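Local coordinates for protein fructose-1,6-bisphosphatase/inositol-1-monophosphatase (Thermotoga maritima, PDB 2P3N) that hydrolyses inositol monophosphates, fructose 1,6-bisphosphate and several other phosphate esters in a magnesium-dependent reaction, working as a homotetramer, at residues E145-T150 with R188-V193; I135-N140 with F233-I238. All coordinates share one frame; numbering follows the deposited sequence.

Contact 1. Residues E145-T150 with R188-V193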
loop_
_atom_site.group_PDB
_atom_site.type_symbol
_atom_site.label_atom_id
_atom_site.label_comp_id
_atom_site.label_asym_id
_atom_site.label_seq_id
_atom_site.Cartn_x
_atom_site.Cartn_y
_atom_site.Cartn_z
ATOM N N GLU A 145 10.807 -23.345 -18.193
ATOM C CA GLU A 145 9.679 -22.771 -17.473
ATOM C C GLU A 145 10.222 -21.987 -16.279
ATOM O O GLU A 145 9.558 -21.870 -15.244
ATOM C CB GLU A 145 8.733 -23.879 -16.982
ATOM C CG GLU A 145 9.352 -24.843 -15.968
ATOM C CD GLU A 145 8.316 -25.708 -15.251
ATOM O OE1 GLU A 145 7.427 -25.146 -14.570
ATOM O OE2 GLU A 145 8.393 -26.950 -15.362
ATOM N N CYS A 146 11.433 -21.451 -16.436
ATOM C CA CYS A 146 12.099 -20.702 -15.371
ATOM C C CYS A 146 12.391 -19.238 -15.657
ATOM O O CYS A 146 12.544 -18.830 -16.803
ATOM C CB CYS A 146 13.424 -21.372 -14.999
ATOM S SG CYS A 146 13.304 -22.715 -13.819
ATOM N N VAL A 147 12.474 -18.458 -14.585
ATOM C CA VAL A 147 12.793 -17.045 -14.671
ATOM C C VAL A 147 13.943 -16.838 -13.701
ATOM O O VAL A 147 13.781 -16.974 -12.483
ATOM C CB VAL A 147 11.603 -16.158 -14.276
ATOM C CG1 VAL A 147 12.008 -14.700 -14.322
ATOM C CG2 VAL A 147 10.456 -16.394 -15.235
ATOM N N GLY A 148 15.115 -16.543 -14.260
ATOM C CA GLY A 148 16.301 -16.334 -13.451
ATOM C C GLY A 148 16.660 -14.872 -13.336
ATOM O O GLY A 148 16.107 -14.032 -14.055
ATOM N N SER A 149 17.602 -14.569 -12.445
ATOM C CA SER A 149 18.016 -13.190 -12.222
ATOM C C SER A 149 19.536 -13.014 -12.090
ATOM O O SER A 149 20.248 -13.956 -11.746
ATOM C CB SER A 149 17.316 -12.668 -10.959
ATOM O OG SER A 149 17.479 -11.268 -10.820
ATOM N N THR A 150 20.019 -11.802 -12.372
ATOM C CA THR A 150 21.443 -11.465 -12.254
ATOM C C THR A 150 21.567 -9.993 -11.897
ATOM O O THR A 150 20.587 -9.253 -11.958
ATOM C CB THR A 150 22.217 -11.662 -13.576
ATOM O OG1 THR A 150 22.023 -12.995 -14.053
ATOM C CG2 THR A 150 23.711 -11.446 -13.361
ATOM N N ARG A 188 9.174 -16.309 -6.323
ATOM C CA ARG A 188 8.986 -15.367 -7.408
ATOM C C ARG A 188 9.951 -15.597 -8.564
ATOM O O ARG A 188 9.567 -15.453 -9.725
ATOM C CB ARG A 188 9.103 -13.943 -6.874
ATOM C CG ARG A 188 8.090 -13.655 -5.780
ATOM C CD ARG A 188 7.955 -12.182 -5.525
ATOM N NE ARG A 188 6.838 -11.917 -4.636
ATOM C CZ ARG A 188 6.430 -10.700 -4.306
ATOM N NH1 ARG A 188 7.059 -9.639 -4.797
ATOM N NH2 ARG A 188 5.390 -10.549 -3.497
ATOM N N VAL A 189 11.206 -15.921 -8.257
ATOM C CA VAL A 189 12.188 -16.216 -9.300
ATOM C C VAL A 189 12.699 -17.606 -9.053
ATOM O O VAL A 189 12.501 -18.158 -7.968
ATOM C CB VAL A 189 13.407 -15.271 -9.322
ATOM C CG1 VAL A 189 13.043 -13.987 -10.041
ATOM C CG2 VAL A 189 13.911 -15.018 -7.909
ATOM N N ASP A 190 13.374 -18.167 -10.051
ATOM C CA ASP A 190 13.873 -19.527 -9.942
ATOM C C ASP A 190 15.317 -19.633 -9.491
ATOM O O ASP A 190 15.700 -20.601 -8.839
ATOM C CB ASP A 190 13.635 -20.241 -11.272
ATOM C CG ASP A 190 12.147 -20.339 -11.608
ATOM O OD1 ASP A 190 11.403 -20.989 -10.839
ATOM O OD2 ASP A 190 11.714 -19.756 -12.627
ATOM N N PHE A 191 16.115 -18.627 -9.822
ATOM C CA PHE A 191 17.508 -18.622 -9.407
ATOM C C PHE A 191 18.117 -17.239 -9.556
ATOM O O PHE A 191 17.692 -16.446 -10.404
ATOM C CB PHE A 191 18.311 -19.663 -10.197
ATOM C CG PHE A 191 18.257 -19.476 -11.689
ATOM C CD1 PHE A 191 19.000 -18.476 -12.308
ATOM C CD2 PHE A 191 17.453 -20.297 -12.475
ATOM C CE1 PHE A 191 18.942 -18.293 -13.697
ATOM C CE2 PHE A 191 17.383 -20.125 -13.866
ATOM C CZ PHE A 191 18.128 -19.122 -14.478
ATOM N N PHE A 192 19.105 -16.958 -8.709
ATOM C CA PHE A 192 19.796 -15.673 -8.705
ATOM C C PHE A 192 21.298 -15.915 -8.555
ATOM O O PHE A 192 21.731 -16.700 -7.704
ATOM C CB PHE A 192 19.257 -14.800 -7.553
ATOM C CG PHE A 192 19.940 -13.455 -7.418
ATOM C CD1 PHE A 192 20.050 -12.591 -8.505
ATOM C CD2 PHE A 192 20.482 -13.058 -6.196
ATOM C CE1 PHE A 192 20.692 -11.351 -8.374
ATOM C CE2 PHE A 192 21.121 -11.827 -6.059
ATOM C CZ PHE A 192 21.226 -10.973 -7.149
ATOM N N VAL A 193 22.082 -15.237 -9.393
ATOM C CA VAL A 193 23.536 -15.372 -9.386
ATOM C C VAL A 193 24.255 -14.024 -9.295
ATOM O O VAL A 193 23.952 -13.100 -10.056
ATOM C CB VAL A 193 24.007 -16.111 -10.654
ATOM C CG1 VAL A 193 23.426 -17.519 -10.674
ATOM C CG2 VAL A 193 23.557 -15.358 -11.890
#
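Strands 147-150 and 191-193 run side by side in the same direction, their axes 4.7 Å apart at closest approach and 19° from parallel. S149 pairs with F192 in a parallel bridge: S149 N donates to F191 O at 2.8 Å, nearly along the C=O axis, while V193 N reaches S149 O from above the carbonyl plane, at 3.2 Å. Just before the strand, D190 takes over the pairing with both backbone and side chain. Its N donates to V147 O at 2.7 Å and almost straight (171°), and its carboxylate returns the grip, OD2 receiving V147 N on the anti lone pair at a very short 2.5 Å. D190 OD1 is left to S138 OG, so the two oxygens serve different segments.

F191 carries CG in the crowded position between backbone N and carbonyl carbon (chi1 57°), which folds its ring back over the neighbouring strand. There G148 CA lies over one ring face, 3.5 Å from the centroid, a CH-pi contact; G148, having no side chain, lets the ring sit directly on its CA. On the other face of the sheet, F192 turns CG anti to the backbone N, and its CD1 comes alongside S149 CB at 3.7 Å. S149 OG hydrogen-bonds to R172 O. F192 touches N180 of helix 177-185 and lies near A177; A177 and R172 are both inferred, from relatives, to bind substrate. The arrangement is that of neighbouring parallel strands in the five-stranded mixed sheet of the inositol monophosphatase fold, close to the probable substrate site.

Contact 2. Residues I135-N140 with F233-I238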
loop_
_atom_site.group_PDB
_atom_site.type_symbol
_atom_site.label_atom_id
_atom_site.label_comp_id
_atom_site.label_asym_id
_atom_site.label_seq_id
_atom_site.Cartn_x
_atom_site.Cartn_y
_atom_site.Cartn_z
ATOM N N ILE A 135 6.680 -18.747 2.923
ATOM C CA ILE A 135 7.108 -18.738 1.529
ATOM C C ILE A 135 8.055 -19.928 1.333
ATOM O O ILE A 135 8.731 -20.365 2.275
ATOM C CB ILE A 135 7.835 -17.419 1.104
ATOM C CG1 ILE A 135 8.962 -17.081 2.074
ATOM C CG2 ILE A 135 6.831 -16.285 0.989
ATOM C CD1 ILE A 135 9.813 -15.894 1.623
ATOM N N ARG A 136 8.069 -20.466 0.116
ATOM C CA ARG A 136 8.909 -21.609 -0.248
ATOM C C ARG A 136 9.306 -21.411 -1.700
ATOM O O ARG A 136 8.477 -21.019 -2.530
ATOM C CB ARG A 136 8.128 -22.918 -0.109
ATOM C CG ARG A 136 7.634 -23.182 1.295
ATOM C CD ARG A 136 6.537 -24.231 1.322
ATOM N NE ARG A 136 5.618 -23.980 2.432
ATOM C CZ ARG A 136 4.799 -22.929 2.502
ATOM N NH1 ARG A 136 4.770 -22.024 1.523
ATOM N NH2 ARG A 136 4.012 -22.777 3.562
ATOM N N VAL A 137 10.564 -21.678 -2.020
ATOM C CA VAL A 137 10.993 -21.466 -3.392
ATOM C C VAL A 137 10.145 -22.279 -4.393
ATOM O O VAL A 137 9.493 -23.261 -4.021
ATOM C CB VAL A 137 12.505 -21.747 -3.553
ATOM C CG1 VAL A 137 12.802 -23.211 -3.298
ATOM C CG2 VAL A 137 12.959 -21.278 -4.936
ATOM N N SER A 138 10.142 -21.841 -5.654
ATOM C CA SER A 138 9.354 -22.473 -6.704
ATOM C C SER A 138 9.646 -23.943 -6.900
ATOM O O SER A 138 10.682 -24.457 -6.476
ATOM C CB SER A 138 9.556 -21.758 -8.043
ATOM O OG SER A 138 10.782 -22.128 -8.648
ATOM N N GLU A 139 8.705 -24.607 -7.559
ATOM C CA GLU A 139 8.798 -26.029 -7.850
ATOM C C GLU A 139 9.435 -26.244 -9.224
ATOM O O GLU A 139 9.896 -27.341 -9.543
ATOM C CB GLU A 139 7.401 -26.662 -7.819
ATOM C CG GLU A 139 6.809 -26.858 -6.425
ATOM C CD GLU A 139 5.426 -27.507 -6.464
ATOM O OE1 GLU A 139 4.926 -27.919 -5.392
ATOM O OE2 GLU A 139 4.836 -27.602 -7.568
ATOM N N ASN A 140 9.461 -25.189 -10.030
ATOM C CA ASN A 140 10.035 -25.258 -11.365
ATOM C C ASN A 140 11.312 -26.102 -11.415
ATOM O O ASN A 140 12.231 -25.914 -10.618
ATOM C CB ASN A 140 10.306 -23.840 -11.865
ATOM C CG ASN A 140 9.042 -22.996 -11.929
ATOM O OD1 ASN A 140 9.091 -21.795 -12.199
ATOM N ND2 ASN A 140 7.897 -23.630 -11.683
ATOM N N PHE A 233 21.808 -18.650 -6.096
ATOM C CA PHE A 233 20.588 -18.934 -5.336
ATOM C C PHE A 233 19.627 -19.667 -6.266
ATOM O O PHE A 233 19.434 -19.261 -7.418
ATOM C CB PHE A 233 19.925 -17.642 -4.844
ATOM C CG PHE A 233 20.792 -16.812 -3.935
ATOM C CD1 PHE A 233 21.740 -15.941 -4.461
ATOM C CD2 PHE A 233 20.653 -16.897 -2.551
ATOM C CE1 PHE A 233 22.533 -15.166 -3.620
ATOM C CE2 PHE A 233 21.445 -16.128 -1.703
ATOM C CZ PHE A 233 22.385 -15.260 -2.238
ATOM N N SER A 234 19.014 -20.738 -5.775
ATOM C CA SER A 234 18.103 -21.494 -6.618
ATOM C C SER A 234 17.068 -22.277 -5.813
ATOM O O SER A 234 17.187 -22.420 -4.599
ATOM C CB SER A 234 18.918 -22.458 -7.491
ATOM O OG SER A 234 18.287 -22.720 -8.735
ATOM N N ASN A 235 16.045 -22.776 -6.502
ATOM C CA ASN A 235 15.008 -23.579 -5.864
ATOM C C ASN A 235 15.537 -24.980 -5.559
ATOM O O ASN A 235 14.818 -25.817 -5.009
ATOM C CB ASN A 235 13.779 -23.697 -6.772
ATOM C CG ASN A 235 14.137 -24.056 -8.202
ATOM O OD1 ASN A 235 15.171 -24.675 -8.458
ATOM N ND2 ASN A 235 13.272 -23.681 -9.144
ATOM N N GLY A 236 16.797 -25.228 -5.921
ATOM C CA GLY A 236 17.392 -26.532 -5.688
ATOM C C GLY A 236 16.881 -27.575 -6.666
ATOM O O GLY A 236 17.012 -28.768 -6.422
ATOM N N LEU A 237 16.291 -27.126 -7.771
ATOM C CA LEU A 237 15.760 -28.023 -8.798
ATOM C C LEU A 237 16.625 -27.982 -10.054
ATOM O O LEU A 237 17.043 -29.026 -10.558
ATOM C CB LEU A 237 14.321 -27.638 -9.164
ATOM C CG LEU A 237 13.195 -28.184 -8.286
ATOM C CD1 LEU A 237 13.111 -29.676 -8.476
ATOM C CD2 LEU A 237 13.438 -27.848 -6.821
ATOM N N ILE A 238 16.886 -26.773 -10.553
ATOM C CA ILE A 238 17.704 -26.587 -11.751
ATOM C C ILE A 238 19.061 -25.995 -11.391
ATOM O O ILE A 238 19.723 -25.366 -12.225
ATOM C CB ILE A 238 17.017 -25.646 -12.767
ATOM C CG1 ILE A 238 17.023 -24.202 -12.249
ATOM C CG2 ILE A 238 15.612 -26.122 -13.033
ATOM C CD1 ILE A 238 16.424 -24.011 -10.867
#
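This is a loop-to-turn contact, partly buried, in which the irregular segment 135-140, between strands 133-134 and 147-150, meets the turn that follows strand 230-234. The backbones come nearest at V137 and N235, with CA atoms 5.2 Å apart, and neither segment pairs with the other as a strand. N235 buries more surface than any other residue of the contact. Its CG occupies the crowded position between backbone N and carbonyl carbon (chi1 47°), which directs the amide into the bend of the 135-140 loop. ND2 donates to S138 OG at 3.0 Å, and the bond is nearly straight (172°) with the hydroxyl oxygen in the amide plane. N140 O also lies 2.9 Å from N235 ND2. S138 holds its own OG in the crowded position (chi1 78°), and that oxygen has a second hydrogen-bonding partner in D190 OD1, so the hydroxyl joins the amide of N235 to the carboxylate of a residue just before strand 191-195.

The other end of the amide shapes its own chain: N235 OD1 accepts from L237 N at 2.8 Å, which makes an Asx turn, although the place of this oxygen in the model is less sure. G236, with positive phi, continues the turn, and I238 occupies the N-cap of helix 239-253, so the turn leads from the end of the strand into that final helix.

Carbon contacts add to this. V137 crosses N235 at about a right angle, its two methyl branches facing N235 CA and CB. L237, exposed at the margin, leans over the carbonyl oxygens of E139 and N140, with its CG 3.6 Å from E139 O. At the end of the segment, N140 packs on H89 of a neighbouring subunit.

Contacts 1 and 2 have centres 9 Å apart, on the same side of the chain's centre. In sequence order the segments run 135-140, 145-150, 188-193 and 233-238, so contact 2 encloses contact 1. They meet through the five-stranded sheet, where strands 191-195 and 230-234 are antiparallel neighbours; F192 O and F233 N, 2.5 Å apart, probably hydrogen-bond between them. D190 OD1 and S138 OG, also 2.5 Å apart, probably form a second such link. Contact 1 includes the pairing of two sheet strands and the loops just before them, whereas contact 2 joins the loop that leads toward strand 147-150 to the turn after strand 230-234. Both approach H89 of one neighbouring subunit, at an interface of the tetramer.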